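Local coordinates for protein fiber (Human adenovirus 26, PDB 6FJN) that probably attaches the virion to a host-cell adhesion receptor during entry, the piece described here being the knob domain of the trimeric fibre, at residues L4-P8 / D87-V91; P12-M16 / S75-K79; K20-L26 / V39-T45; V128-L133 / Q169-T174; V138-F144 / I156-W162. One frame throughout, in Å; residues are numbered along the deposited sequence.

From the N terminus, three contacts close successively smaller loops. Interaction 1 joins 4-8 to 87-91 and encloses interaction 2 (12-16 with 75-79), which in turn encloses interaction 3, the hairpin 20-26 / 39-45. Later, interaction 4 brings 128-133 to 169-174 and encloses interaction 5, the hairpin 138-144 / 156-162. The two groups are in series, and no loop crosses another. The first group belongs to the sheet containing strands 3-5, 22-31 and 34-43 and to the loops beside it. Interaction 5 lies in the facing four-strand sheet: Leu41 meets Phe160, and Leu26 meets Phe158, across the sandwich. Interaction 4 joins strand 123-129, outermost there within this chain, to a loop paired with strand 34-43.

Interaction 1 (L4-P8 / D87-V91); sequences LWTTP and DDSIV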
# COMPACT_ATOMS: atom_id res chain seq x y z
N LEU A 4 -13.77 2.32 -11.07
CA LEU A 4 -14.49 3.59 -10.91
C LEU A 4 -13.45 4.66 -10.70
O LEU A 4 -12.50 4.47 -9.89
CB LEU A 4 -15.35 3.60 -9.68
CG LEU A 4 -16.66 2.93 -9.56
CD1 LEU A 4 -17.25 3.24 -8.18
CD2 LEU A 4 -17.56 3.47 -10.64
N TRP A 5 -13.55 5.80 -11.40
CA TRP A 5 -12.54 6.81 -11.21
C TRP A 5 -13.05 8.19 -11.53
O TRP A 5 -14.15 8.40 -12.08
CB TRP A 5 -11.29 6.46 -12.01
CG TRP A 5 -11.33 6.56 -13.50
CD1 TRP A 5 -12.37 6.80 -14.33
CD2 TRP A 5 -10.16 6.44 -14.32
NE1 TRP A 5 -11.92 6.84 -15.64
CE2 TRP A 5 -10.57 6.60 -15.64
CE3 TRP A 5 -8.81 6.17 -14.06
CZ2 TRP A 5 -9.66 6.55 -16.71
CZ3 TRP A 5 -7.93 6.08 -15.11
CH2 TRP A 5 -8.34 6.30 -16.40
N THR A 6 -12.20 9.16 -11.20
CA THR A 6 -12.42 10.56 -11.53
C THR A 6 -11.92 10.95 -12.88
O THR A 6 -12.12 12.09 -13.31
CB THR A 6 -11.64 11.45 -10.54
OG1 THR A 6 -10.26 11.02 -10.48
CG2 THR A 6 -12.23 11.35 -9.19
N THR A 7 -11.27 10.03 -13.59
CA THR A 7 -10.43 10.27 -14.75
C THR A 7 -9.11 10.87 -14.22
O THR A 7 -9.06 11.48 -13.12
CB THR A 7 -10.99 11.19 -15.86
OG1 THR A 7 -10.81 12.57 -15.51
CG2 THR A 7 -12.42 10.87 -16.25
N PRO A 8 -8.06 10.74 -15.02
CA PRO A 8 -6.74 11.20 -14.58
C PRO A 8 -6.38 12.60 -15.06
O PRO A 8 -5.20 12.94 -15.06
CB PRO A 8 -5.82 10.19 -15.29
CG PRO A 8 -6.51 9.89 -16.55
CD PRO A 8 -7.97 9.82 -16.17
N ASP A 87 -11.58 4.17 -21.58
CA ASP A 87 -10.34 4.81 -22.09
C ASP A 87 -9.74 5.67 -20.94
O ASP A 87 -9.67 5.16 -19.83
CB ASP A 87 -10.64 5.51 -23.45
CG ASP A 87 -9.62 5.15 -24.54
OD1 ASP A 87 -9.30 3.95 -24.69
OD2 ASP A 87 -9.19 6.07 -25.28
N ASP A 88 -9.30 6.92 -21.18
CA ASP A 88 -8.94 7.82 -20.07
C ASP A 88 -10.07 8.84 -19.74
O ASP A 88 -9.80 9.93 -19.22
CB ASP A 88 -7.57 8.49 -20.30
CG ASP A 88 -7.66 9.86 -20.94
OD1 ASP A 88 -8.66 10.15 -21.63
OD2 ASP A 88 -6.69 10.64 -20.76
N SER A 89 -11.32 8.44 -20.03
CA SER A 89 -12.53 9.19 -19.64
C SER A 89 -13.50 8.24 -18.87
O SER A 89 -13.05 7.31 -18.19
CB SER A 89 -13.16 9.81 -20.89
OG SER A 89 -14.26 10.65 -20.56
N ILE A 90 -14.81 8.48 -18.96
CA ILE A 90 -15.81 7.65 -18.25
C ILE A 90 -16.91 7.17 -19.20
O ILE A 90 -17.14 7.80 -20.24
CB ILE A 90 -16.41 8.38 -17.02
CG1 ILE A 90 -17.10 9.69 -17.41
CG2 ILE A 90 -15.33 8.62 -15.98
CD1 ILE A 90 -18.19 10.10 -16.43
N VAL A 91 -17.61 6.08 -18.85
CA VAL A 91 -18.49 5.40 -19.84
C VAL A 91 -19.62 6.27 -20.41
O VAL A 91 -19.92 6.18 -21.61
CB VAL A 91 -19.04 4.01 -19.37
CG1 VAL A 91 -17.92 3.00 -19.16
CG2 VAL A 91 -19.89 4.11 -18.11
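The peptide of Asp87 lies beside the six-membered ring of Trp5, with Asp87 O 3.4 Å from Trp5 CZ2, while its CA-to-CB bond points away and the residue is exposed. At Asp88 the CA sits at the ring edge, 3.7 Å from Trp5 CZ2, and the carbonyl O is 3.6 Å from Pro8 CD. In the conformer given, Asp88 OD2 hydrogen-bonds to Thr106 of the second subunit, so the contact borders the trimer interface. Ser89 gives the central bond: Trp5 NE1 donates to Ser89 O at 2.8 Å, nearly straight at 163°. Strands 3-5 and 89-90 belong to the same antiparallel sheet of the knob but are separated in it by strand 83-86; the long indole bridges that gap with its ring NH. Thr7 CG2 packs on the backbone here, 3.8 Å from Ser89 CA, while the Ser89 CA-to-CB bond points away. Ile90, beta-branched and apolar, then offers its CG2 to both neighbours, 3.8 Å from Trp5 CD1 and 3.7 Å from Thr7 CG2.

Interaction 2 (P12-M16 / S75-K79); sequences PNCKM and SSLSK
This is a short backbone pairing between two loops of the knob, one linking strands 3-5 and 22-31, the other strands 58-65 and 83-86. Residues 12-16 and 75-79 run in opposite directions, with Asn13 beside Ser78, Cys14 beside Leu77 and Lys15 beside Ser76; the closest CA atoms, those of Cys14 and Leu77, are 4.5 Å apart. Two hydrogen bonds flank this single beta bridge. Ser78 N donates to Asn13 O at 2.8 Å and 177°, and Lys15 N to Ser76 O at 3.1 Å and 145°. Between them Cys14 CA lies 3.4 Å from Ser76 O, and Leu77 CA 3.5 Å from Asn13 O, as CA-H...O contacts. Cys14 and Lys15 are extended, as are Leu77 (phi/psi -87/132) and Ser78 (-70/139), whereas Ser76 is helix-like (-67/-33). Asn13 has psi near 9°, and Asn13 and Cys14 together face Ser22 in a classic beta bulge. With chi1 p, Asn13 sends OD1 to Leu24 N. Leu77, chi1 t and chi2 p, has its CA-to-CB bond directed away, yet CD1 comes back to 3.4 Å from Asn13 O and 3.5 Å from Asn13 ND2. One water joins Lys15 O and Ser76 OG, 2.7 Å from each, and Ser76 OG also bonds Ser62 N. Since both direct bonds use main-chain atoms alone, the pairing depends little on side-chain chemistry; the water-bridged Ser76 hydroxyl adds to it.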
# COMPACT_ATOMS: atom_id res chain seq x y z
N PRO A 12 -11.08 20.57 -12.48
CA PRO A 12 -11.49 20.57 -11.06
C PRO A 12 -12.82 19.87 -10.91
O PRO A 12 -13.73 20.02 -11.71
CB PRO A 12 -11.62 22.03 -10.67
CG PRO A 12 -10.79 22.75 -11.66
CD PRO A 12 -10.78 21.93 -12.93
N ASN A 13 -12.90 19.12 -9.84
CA ASN A 13 -14.04 18.24 -9.58
C ASN A 13 -14.44 18.20 -8.12
O ASN A 13 -15.31 17.42 -7.77
CB ASN A 13 -13.74 16.83 -10.08
CG ASN A 13 -12.58 16.19 -9.37
OD1 ASN A 13 -12.00 16.77 -8.44
ND2 ASN A 13 -12.30 14.93 -9.68
N CYS A 14 -13.88 19.08 -7.28
CA CYS A 14 -13.95 18.88 -5.85
C CYS A 14 -13.93 20.20 -5.10
O CYS A 14 -13.46 21.24 -5.63
CB CYS A 14 -12.75 18.00 -5.44
SG CYS A 14 -12.61 17.40 -3.70
N LYS A 15 -14.50 20.16 -3.88
CA LYS A 15 -14.47 21.27 -2.93
C LYS A 15 -13.60 21.00 -1.71
O LYS A 15 -13.94 20.17 -0.87
CB LYS A 15 -15.88 21.56 -2.42
CG LYS A 15 -15.95 22.60 -1.30
CD LYS A 15 -17.34 23.13 -1.03
CE LYS A 15 -18.21 22.03 -0.41
NZ LYS A 15 -19.43 22.69 0.14
N MET A 16 -12.46 21.70 -1.62
CA MET A 16 -11.67 21.77 -0.37
C MET A 16 -12.25 22.88 0.51
O MET A 16 -12.60 22.60 1.67
CB MET A 16 -10.19 22.02 -0.68
CG MET A 16 -9.50 20.85 -1.34
SD MET A 16 -7.78 21.09 -1.68
CE MET A 16 -7.09 21.03 -0.02
N SER A 75 -21.99 15.26 -1.72
CA SER A 75 -20.56 14.95 -1.59
C SER A 75 -19.68 16.13 -1.99
O SER A 75 -20.10 17.00 -2.71
CB SER A 75 -20.22 13.77 -2.48
OG SER A 75 -20.96 12.60 -2.11
N SER A 76 -18.44 16.07 -1.51
CA SER A 76 -17.43 17.05 -1.90
C SER A 76 -17.04 16.96 -3.36
O SER A 76 -16.66 17.95 -4.00
CB SER A 76 -16.13 16.83 -1.12
OG SER A 76 -16.37 16.83 0.28
N LEU A 77 -17.08 15.74 -3.87
CA LEU A 77 -16.74 15.40 -5.27
C LEU A 77 -17.97 15.54 -6.14
O LEU A 77 -19.05 15.05 -5.77
CB LEU A 77 -16.26 13.95 -5.29
CG LEU A 77 -15.96 13.33 -6.65
CD1 LEU A 77 -14.83 14.06 -7.37
CD2 LEU A 77 -15.67 11.85 -6.54
N SER A 78 -17.81 16.20 -7.27
CA SER A 78 -18.85 16.29 -8.30
C SER A 78 -19.08 14.97 -9.03
O SER A 78 -18.17 14.18 -9.36
CB SER A 78 -18.41 17.30 -9.36
OG SER A 78 -19.19 17.19 -10.56
N LYS A 79 -20.38 14.71 -9.25
CA LYS A 79 -20.81 13.53 -9.97
C LYS A 79 -20.45 13.51 -11.46
O LYS A 79 -20.37 12.42 -12.05
CB LYS A 79 -22.30 13.37 -9.81
CG LYS A 79 -22.72 13.01 -8.39
CD LYS A 79 -24.20 13.17 -8.09
CE LYS A 79 -25.04 12.28 -8.99
NZ LYS A 79 -24.79 10.83 -8.79
O HOH W 1 -15.94 19.44 0.73

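Interaction 3 (K20-L26 / V39-T45); sequences KDSKLTL and VSLLAVT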
# COMPACT_ATOMS: atom_id res chain seq x y z
N LYS A 20 -15.61 23.24 -6.53
CA LYS A 20 -14.73 23.02 -7.70
C LYS A 20 -13.43 23.83 -7.67
O LYS A 20 -12.96 24.37 -8.63
CB LYS A 20 -15.51 23.14 -8.99
CG LYS A 20 -16.44 21.94 -9.24
CD LYS A 20 -17.47 22.24 -10.28
CE LYS A 20 -18.38 21.05 -10.51
NZ LYS A 20 -19.50 21.29 -11.42
N ASP A 21 -12.86 23.89 -6.46
CA ASP A 21 -11.56 24.53 -6.26
C ASP A 21 -10.40 23.60 -6.37
O ASP A 21 -9.24 24.07 -6.25
CB ASP A 21 -11.53 25.27 -4.91
CG ASP A 21 -11.57 24.40 -3.69
OD1 ASP A 21 -11.68 23.20 -3.84
OD2 ASP A 21 -11.52 25.00 -2.56
N SER A 22 -10.65 22.33 -6.62
CA SER A 22 -9.60 21.32 -6.49
C SER A 22 -9.85 20.14 -7.40
O SER A 22 -11.01 19.94 -7.86
CB SER A 22 -9.50 20.88 -5.03
OG SER A 22 -10.72 20.39 -4.51
N LYS A 23 -8.81 19.36 -7.69
CA LYS A 23 -8.91 18.11 -8.39
C LYS A 23 -8.58 17.01 -7.40
O LYS A 23 -7.44 16.89 -6.94
CB LYS A 23 -7.91 18.01 -9.61
CG LYS A 23 -7.79 16.57 -10.23
CD LYS A 23 -8.94 16.14 -11.15
CE LYS A 23 -8.96 14.63 -11.48
NZ LYS A 23 -9.70 14.33 -12.71
N LEU A 24 -9.58 16.18 -7.14
CA LEU A 24 -9.36 14.89 -6.48
C LEU A 24 -9.09 13.86 -7.55
O LEU A 24 -9.93 13.65 -8.43
CB LEU A 24 -10.63 14.49 -5.71
CG LEU A 24 -10.49 13.19 -4.90
CD1 LEU A 24 -9.62 13.36 -3.68
CD2 LEU A 24 -11.86 12.63 -4.49
N THR A 25 -7.91 13.23 -7.52
CA THR A 25 -7.62 12.12 -8.41
C THR A 25 -7.87 10.86 -7.63
O THR A 25 -7.17 10.60 -6.67
CB THR A 25 -6.21 12.16 -8.97
OG1 THR A 25 -5.97 13.43 -9.58
CG2 THR A 25 -5.98 11.07 -10.01
N LEU A 26 -8.89 10.09 -8.00
CA LEU A 26 -9.25 8.90 -7.25
C LEU A 26 -9.57 7.79 -8.23
O LEU A 26 -10.41 7.98 -9.12
CB LEU A 26 -10.45 9.14 -6.31
CG LEU A 26 -10.91 7.92 -5.52
CD1 LEU A 26 -9.87 7.42 -4.58
CD2 LEU A 26 -12.20 8.30 -4.78
N VAL A 39 -5.21 7.61 -4.52
CA VAL A 39 -5.79 8.95 -4.34
C VAL A 39 -4.71 10.00 -4.26
O VAL A 39 -3.61 9.79 -3.67
CB VAL A 39 -6.69 8.98 -3.08
CG1 VAL A 39 -5.93 8.74 -1.80
CG2 VAL A 39 -7.53 10.27 -3.00
N SER A 40 -5.09 11.21 -4.65
CA SER A 40 -4.30 12.39 -4.43
C SER A 40 -5.23 13.59 -4.61
O SER A 40 -6.37 13.45 -5.13
CB SER A 40 -3.17 12.46 -5.45
OG SER A 40 -3.65 12.58 -6.79
N LEU A 41 -4.76 14.77 -4.22
CA LEU A 41 -5.60 15.95 -4.17
C LEU A 41 -4.72 17.18 -4.48
O LEU A 41 -3.61 17.29 -3.92
CB LEU A 41 -6.26 16.07 -2.80
CG LEU A 41 -7.14 17.29 -2.53
CD1 LEU A 41 -8.35 17.36 -3.45
CD2 LEU A 41 -7.57 17.31 -1.08
N LEU A 42 -5.26 18.06 -5.31
CA LEU A 42 -4.57 19.28 -5.78
C LEU A 42 -5.52 20.45 -5.66
O LEU A 42 -6.65 20.38 -6.22
CB LEU A 42 -4.21 19.06 -7.26
CG LEU A 42 -3.80 20.27 -8.05
CD1 LEU A 42 -2.46 20.73 -7.61
CD2 LEU A 42 -3.84 20.00 -9.54
N ALA A 43 -5.11 21.54 -5.04
CA ALA A 43 -5.92 22.77 -5.01
C ALA A 43 -5.60 23.60 -6.24
O ALA A 43 -4.42 23.98 -6.45
CB ALA A 43 -5.66 23.56 -3.75
N VAL A 44 -6.59 23.94 -7.04
CA VAL A 44 -6.42 24.66 -8.29
C VAL A 44 -6.69 26.15 -8.09
O VAL A 44 -6.03 26.98 -8.71
CB VAL A 44 -7.33 24.05 -9.37
CG1 VAL A 44 -7.28 24.79 -10.66
CG2 VAL A 44 -6.97 22.58 -9.59
N THR A 45 -7.68 26.50 -7.27
CA THR A 45 -8.04 27.88 -6.93
C THR A 45 -8.37 27.94 -5.44
O THR A 45 -8.36 26.93 -4.75
CB THR A 45 -9.22 28.36 -7.76
OG1 THR A 45 -10.33 27.50 -7.59
CG2 THR A 45 -8.91 28.48 -9.25
O HOH W 2 -10.56 25.48 -9.57
O HOH W 3 -8.89 26.07 -2.14
O HOH W 4 -5.27 15.30 -7.78
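Lys20, with positive phi in the turn before the strand, meets Thr45 through solvent: water 2 lies 2.8 Å from both Lys20 O and Thr45 OG1. Asp21 O then takes two hydrogen bonds, from Val44 N at 2.8 Å and Thr45 N at 3.1 Å. Its carboxylate holds the preceding loop by accepting from Met16 N, and water 3 links Asp21 OD2 to Thr45 O. Ser22 and Ala43 form a non-hydrogen-bonded pair, CA to CA 4.2 Å, with two small side chains on the same face. Lys23 N donates to Leu42 O at 2.8 Å, and Leu42 N to Lys23 O at 3.0 Å. This is the antiparallel hairpin of strands 22-31 and 34-43, between strands 3-5 and 176-181 in one sheet of the knob's beta sandwich; the axes of 22-26 and 39-43 approach to 4.6 Å at 170°. The Lys23 ammonium leaves the pair to form a salt bridge with Asp9. Leu24 turns to the sandwich interior, its CD1 3.8 Å from Val39 CG2 and 4.2 Å from Leu41 CD1. Thr25, on the other face, pairs with Ser40 (Thr25 N to Ser40 O 2.9 Å, Ser40 N to Thr25 O 3.0 Å), and its hydroxyl reaches Arg121 of the second subunit. Leu26 CD1 packs 3.8 Å from Val39 CB and also meets Phe158 of the facing sheet.

Interaction 4 (V128-L133 / Q169-T174); sequences VYLGAL and QQFDVT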
# COMPACT_ATOMS: atom_id res chain seq x y z
N VAL A 128 1.35 11.41 3.47
CA VAL A 128 1.67 11.80 2.10
C VAL A 128 2.50 13.09 2.22
O VAL A 128 2.74 13.57 3.33
CB VAL A 128 0.42 11.97 1.23
CG1 VAL A 128 -0.27 10.64 1.05
CG2 VAL A 128 -0.55 13.02 1.81
N TYR A 129 2.91 13.65 1.09
CA TYR A 129 3.94 14.71 1.16
C TYR A 129 3.53 15.88 0.27
O TYR A 129 3.27 15.73 -0.94
CB TYR A 129 5.34 14.15 0.80
CG TYR A 129 5.77 13.24 1.89
CD1 TYR A 129 5.35 11.91 1.98
CD2 TYR A 129 6.53 13.72 2.96
CE1 TYR A 129 5.61 11.12 3.10
CE2 TYR A 129 6.84 12.90 4.04
CZ TYR A 129 6.35 11.62 4.10
OH TYR A 129 6.62 10.77 5.19
N LEU A 130 3.47 17.06 0.88
CA LEU A 130 3.05 18.27 0.19
C LEU A 130 4.11 18.70 -0.80
O LEU A 130 5.30 18.83 -0.45
CB LEU A 130 2.77 19.39 1.22
CG LEU A 130 1.89 20.50 0.58
CD1 LEU A 130 0.49 20.44 1.06
CD2 LEU A 130 2.48 21.82 0.43
N GLY A 131 3.68 18.98 -2.02
CA GLY A 131 4.61 19.35 -3.07
C GLY A 131 5.56 18.26 -3.47
O GLY A 131 6.56 18.50 -4.14
N ALA A 132 5.31 17.03 -3.02
CA ALA A 132 6.24 15.93 -3.23
C ALA A 132 7.61 16.29 -2.67
O ALA A 132 8.63 15.90 -3.25
CB ALA A 132 6.29 15.48 -4.68
N LEU A 133 7.63 16.98 -1.52
CA LEU A 133 8.87 17.34 -0.82
C LEU A 133 8.94 16.50 0.43
O LEU A 133 7.98 16.43 1.24
CB LEU A 133 8.91 18.83 -0.51
CG LEU A 133 8.87 19.70 -1.76
CD1 LEU A 133 8.86 21.17 -1.39
CD2 LEU A 133 10.00 19.43 -2.70
N GLN A 169 2.48 28.13 -0.18
CA GLN A 169 2.52 26.99 -1.10
C GLN A 169 1.12 26.65 -1.56
O GLN A 169 0.09 26.93 -0.91
CB GLN A 169 3.19 25.79 -0.41
CG GLN A 169 4.65 26.04 -0.10
CD GLN A 169 5.28 24.83 0.54
OE1 GLN A 169 5.66 24.89 1.77
NE2 GLN A 169 5.46 23.80 -0.19
N GLN A 170 1.09 25.91 -2.67
CA GLN A 170 -0.12 25.34 -3.23
C GLN A 170 -0.34 23.98 -2.61
O GLN A 170 0.59 23.14 -2.58
CB GLN A 170 0.06 25.21 -4.74
CG GLN A 170 -1.12 24.60 -5.47
CD GLN A 170 -0.93 24.66 -6.96
OE1 GLN A 170 0.17 25.03 -7.48
NE2 GLN A 170 -1.96 24.29 -7.71
N PHE A 171 -1.55 23.69 -2.13
CA PHE A 171 -1.83 22.34 -1.65
C PHE A 171 -1.78 21.38 -2.81
O PHE A 171 -2.55 21.49 -3.78
CB PHE A 171 -3.16 22.28 -0.93
CG PHE A 171 -3.40 20.94 -0.29
CD1 PHE A 171 -3.84 19.86 -1.05
CD2 PHE A 171 -3.19 20.75 1.06
CE1 PHE A 171 -4.02 18.63 -0.51
CE2 PHE A 171 -3.40 19.49 1.63
CZ PHE A 171 -3.81 18.43 0.83
N ASP A 172 -0.91 20.38 -2.71
CA ASP A 172 -0.81 19.32 -3.70
C ASP A 172 -0.05 18.21 -2.98
O ASP A 172 0.91 18.51 -2.24
CB ASP A 172 -0.02 19.76 -4.92
CG ASP A 172 -0.12 18.76 -6.08
OD1 ASP A 172 -0.90 17.86 -6.01
OD2 ASP A 172 0.60 18.97 -7.10
N VAL A 173 -0.48 16.98 -3.09
CA VAL A 173 0.15 15.87 -2.36
C VAL A 173 0.49 14.72 -3.25
O VAL A 173 -0.11 14.51 -4.33
CB VAL A 173 -0.72 15.40 -1.17
CG1 VAL A 173 -0.77 16.43 -0.07
CG2 VAL A 173 -2.12 14.97 -1.62
N THR A 174 1.48 13.95 -2.83
CA THR A 174 1.83 12.70 -3.47
C THR A 174 0.66 11.73 -3.46
O THR A 174 -0.30 11.86 -2.70
CB THR A 174 3.07 12.09 -2.78
OG1 THR A 174 2.84 11.99 -1.38
CG2 THR A 174 4.29 12.94 -3.03
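A type II beta turn from Tyr129 to Ala132, following strand 123-129, the outermost of its sheet within this chain, is held against the loop that leads into strand 176-181. Leu130, the second residue of the turn, has the most surface covered. Its backbone forms a single beta bridge with Val173, CA to CA 4.5 Å, and Leu130 CA lies 3.2 Å from Asp172 O. With chi2 between wells (105°), its CD1 packs 3.7 Å from Phe171 CD2, while its CD2 lies 3.6 Å from Gln169 NE2, a side chain whose OE1 bonds Gln136. Such a bulky aliphatic group suits the hollow between the aromatic ring and the glutamine. Gly131 takes the third turn position with phi of 66°, easy for a residue without CB, and its N donates to Asp172 O at 2.8 Å. The carboxylate of Asp172 goes to Lys117 of the second subunit, placing this contact beside the trimer interface. Thr174 comes next in covered area. Its N donates to Tyr129 O at 3.2 Å, and its CG2 packs 3.6 Å from Ala132 CB, where a small residue leaves it room. Val128, the third, sets CG2 3.8 Å from Val173 CB and also packs on Val138 and Ile140. The Thr174 hydroxyl does what a backbone carbonyl would do in a regular sheet: Tyr129 N donates to Thr174 OG1 at 3.0 Å.

Interaction 5 (V138-F144 / I156-W162); sequences VIITIAF and ITFTFTW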
# COMPACT_ATOMS: atom_id res chain seq x y z
N VAL A 138 2.12 15.31 5.42
CA VAL A 138 0.71 15.60 5.64
C VAL A 138 0.09 14.28 6.02
O VAL A 138 0.26 13.27 5.30
CB VAL A 138 0.08 16.17 4.37
CG1 VAL A 138 -1.44 16.26 4.50
CG2 VAL A 138 0.65 17.52 4.01
N ILE A 139 -0.74 14.25 7.05
CA ILE A 139 -1.36 13.00 7.48
C ILE A 139 -2.57 12.82 6.58
O ILE A 139 -3.35 13.78 6.37
CB ILE A 139 -1.75 13.08 8.97
CG1 ILE A 139 -0.56 13.55 9.83
CG2 ILE A 139 -2.30 11.78 9.46
CD1 ILE A 139 -1.01 13.98 11.21
N ILE A 140 -2.69 11.65 6.03
CA ILE A 140 -3.93 11.26 5.34
C ILE A 140 -4.68 10.28 6.24
O ILE A 140 -4.10 9.30 6.73
CB ILE A 140 -3.68 10.67 3.95
CG1 ILE A 140 -4.99 10.45 3.22
CG2 ILE A 140 -2.79 9.42 3.94
CD1 ILE A 140 -4.85 10.00 1.78
N THR A 141 -5.97 10.55 6.44
CA THR A 141 -6.86 9.63 7.15
C THR A 141 -7.96 9.25 6.17
O THR A 141 -8.72 10.16 5.73
CB THR A 141 -7.49 10.26 8.38
OG1 THR A 141 -6.46 10.68 9.29
CG2 THR A 141 -8.37 9.25 9.10
N ILE A 142 -8.07 7.98 5.83
CA ILE A 142 -9.16 7.47 5.01
C ILE A 142 -10.11 6.76 5.93
O ILE A 142 -9.69 5.90 6.69
CB ILE A 142 -8.68 6.56 3.90
CG1 ILE A 142 -7.53 7.21 3.13
CG2 ILE A 142 -9.84 6.21 2.99
CD1 ILE A 142 -6.95 6.37 2.01
N ALA A 143 -11.41 7.10 5.88
CA ALA A 143 -12.40 6.48 6.75
C ALA A 143 -13.50 5.89 5.95
O ALA A 143 -14.00 6.52 5.00
CB ALA A 143 -12.96 7.48 7.76
N PHE A 144 -13.95 4.70 6.35
CA PHE A 144 -14.98 3.95 5.64
C PHE A 144 -16.26 3.87 6.44
O PHE A 144 -16.27 3.40 7.59
CB PHE A 144 -14.47 2.53 5.36
CG PHE A 144 -13.20 2.55 4.53
CD1 PHE A 144 -13.23 2.88 3.18
CD2 PHE A 144 -11.98 2.28 5.08
CE1 PHE A 144 -12.10 2.98 2.43
CE2 PHE A 144 -10.80 2.36 4.32
CZ PHE A 144 -10.90 2.73 3.00
N ILE A 156 -16.85 7.13 1.89
CA ILE A 156 -15.37 7.12 1.94
C ILE A 156 -14.97 8.55 2.11
O ILE A 156 -15.37 9.41 1.31
CB ILE A 156 -14.72 6.54 0.66
CG1 ILE A 156 -15.25 5.13 0.34
CG2 ILE A 156 -13.20 6.57 0.79
CD1 ILE A 156 -14.81 4.58 -1.00
N THR A 157 -14.20 8.86 3.16
CA THR A 157 -13.71 10.22 3.33
C THR A 157 -12.20 10.22 3.37
O THR A 157 -11.55 9.25 3.83
CB THR A 157 -14.30 10.90 4.57
OG1 THR A 157 -13.81 10.27 5.76
CG2 THR A 157 -15.82 10.86 4.54
N PHE A 158 -11.62 11.31 2.89
CA PHE A 158 -10.18 11.54 2.86
C PHE A 158 -9.93 12.82 3.60
O PHE A 158 -10.36 13.89 3.14
CB PHE A 158 -9.67 11.67 1.41
CG PHE A 158 -10.05 10.53 0.53
CD1 PHE A 158 -9.25 9.39 0.43
CD2 PHE A 158 -11.20 10.58 -0.24
CE1 PHE A 158 -9.60 8.32 -0.37
CE2 PHE A 158 -11.56 9.51 -1.02
CZ PHE A 158 -10.77 8.38 -1.08
N THR A 159 -9.24 12.74 4.74
CA THR A 159 -8.89 13.93 5.49
C THR A 159 -7.39 14.11 5.42
O THR A 159 -6.61 13.14 5.51
CB THR A 159 -9.33 13.78 6.95
OG1 THR A 159 -10.75 13.58 7.01
CG2 THR A 159 -9.02 15.01 7.80
N PHE A 160 -6.97 15.36 5.28
CA PHE A 160 -5.57 15.72 5.25
C PHE A 160 -5.33 16.68 6.40
O PHE A 160 -6.06 17.70 6.52
CB PHE A 160 -5.24 16.38 3.91
CG PHE A 160 -5.44 15.45 2.74
CD1 PHE A 160 -6.69 15.34 2.15
CD2 PHE A 160 -4.43 14.61 2.30
CE1 PHE A 160 -6.92 14.45 1.15
CE2 PHE A 160 -4.65 13.72 1.26
CZ PHE A 160 -5.89 13.64 0.71
N THR A 161 -4.38 16.34 7.28
CA THR A 161 -4.16 17.09 8.51
C THR A 161 -2.68 17.33 8.68
O THR A 161 -1.89 16.37 8.48
CB THR A 161 -4.68 16.29 9.74
OG1 THR A 161 -6.01 15.85 9.51
CG2 THR A 161 -4.65 17.10 11.00
N TRP A 162 -2.28 18.51 9.07
CA TRP A 162 -0.84 18.76 9.20
C TRP A 162 -0.63 19.81 10.27
O TRP A 162 -1.55 20.43 10.78
CB TRP A 162 -0.20 19.16 7.87
CG TRP A 162 -0.72 20.39 7.23
CD1 TRP A 162 -0.10 21.59 7.21
CD2 TRP A 162 -1.88 20.51 6.41
NE1 TRP A 162 -0.82 22.49 6.47
CE2 TRP A 162 -1.91 21.85 5.95
CE3 TRP A 162 -2.91 19.66 6.03
CZ2 TRP A 162 -2.93 22.33 5.13
CZ3 TRP A 162 -3.92 20.14 5.23
CH2 TRP A 162 -3.93 21.48 4.79
O HOH W 5 -11.31 10.89 6.67
O HOH W 6 -5.75 13.20 8.50
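Strands 138-144 and 156-161 run antiparallel, their axes 4.7 Å apart at closest and 158° between directions, the departure from 180° reflecting sheet twist. Three hydrogen-bonded pairs alternate with three non-hydrogen-bonded ones. Ile139 N to Thr161 O is 2.8 Å and Thr161 N to Ile139 O 2.9 Å; both Thr141 N to Thr159 O and Thr159 N to Thr141 O measure 2.8 Å; Ala143 N to Thr157 O and Thr157 N to Ala143 O are 3.0 Å. This hairpin is the middle of the four-strand sheet of the knob sandwich. The side chains of Ile140, Ile142, Phe144, Ile156, Phe158 and Phe160 fill the face toward the other sheet: Ile140 CD1 lies 3.8 Å from Phe160 CE2, Ile142 CG1 3.9 Å from Phe158 CD1, and Phe144 CE1 4.1 Å from Ile156 CG2. Val138 CG1 touches both Phe160 CB at 3.8 Å and Trp162 CE3 at 4.0 Å. The other face carries Ile139, Ala143 and four threonines, which suit extended chain while offering hydroxyls to water. Water 5 lies 2.7 Å from Thr157 OG1 and 2.8 Å from Thr159 OG1; water 6 lies 2.7 Å from Thr141 OG1 and donates to Thr161 OG1 at 2.8 Å. Thr161 also bonds Asp58. Ile139 and Thr141 pack on Thr134 of the third subunit. Thus one face is apolar toward the core, and the other mixes water-bridged threonine hydroxyls with packing on a neighbouring subunit.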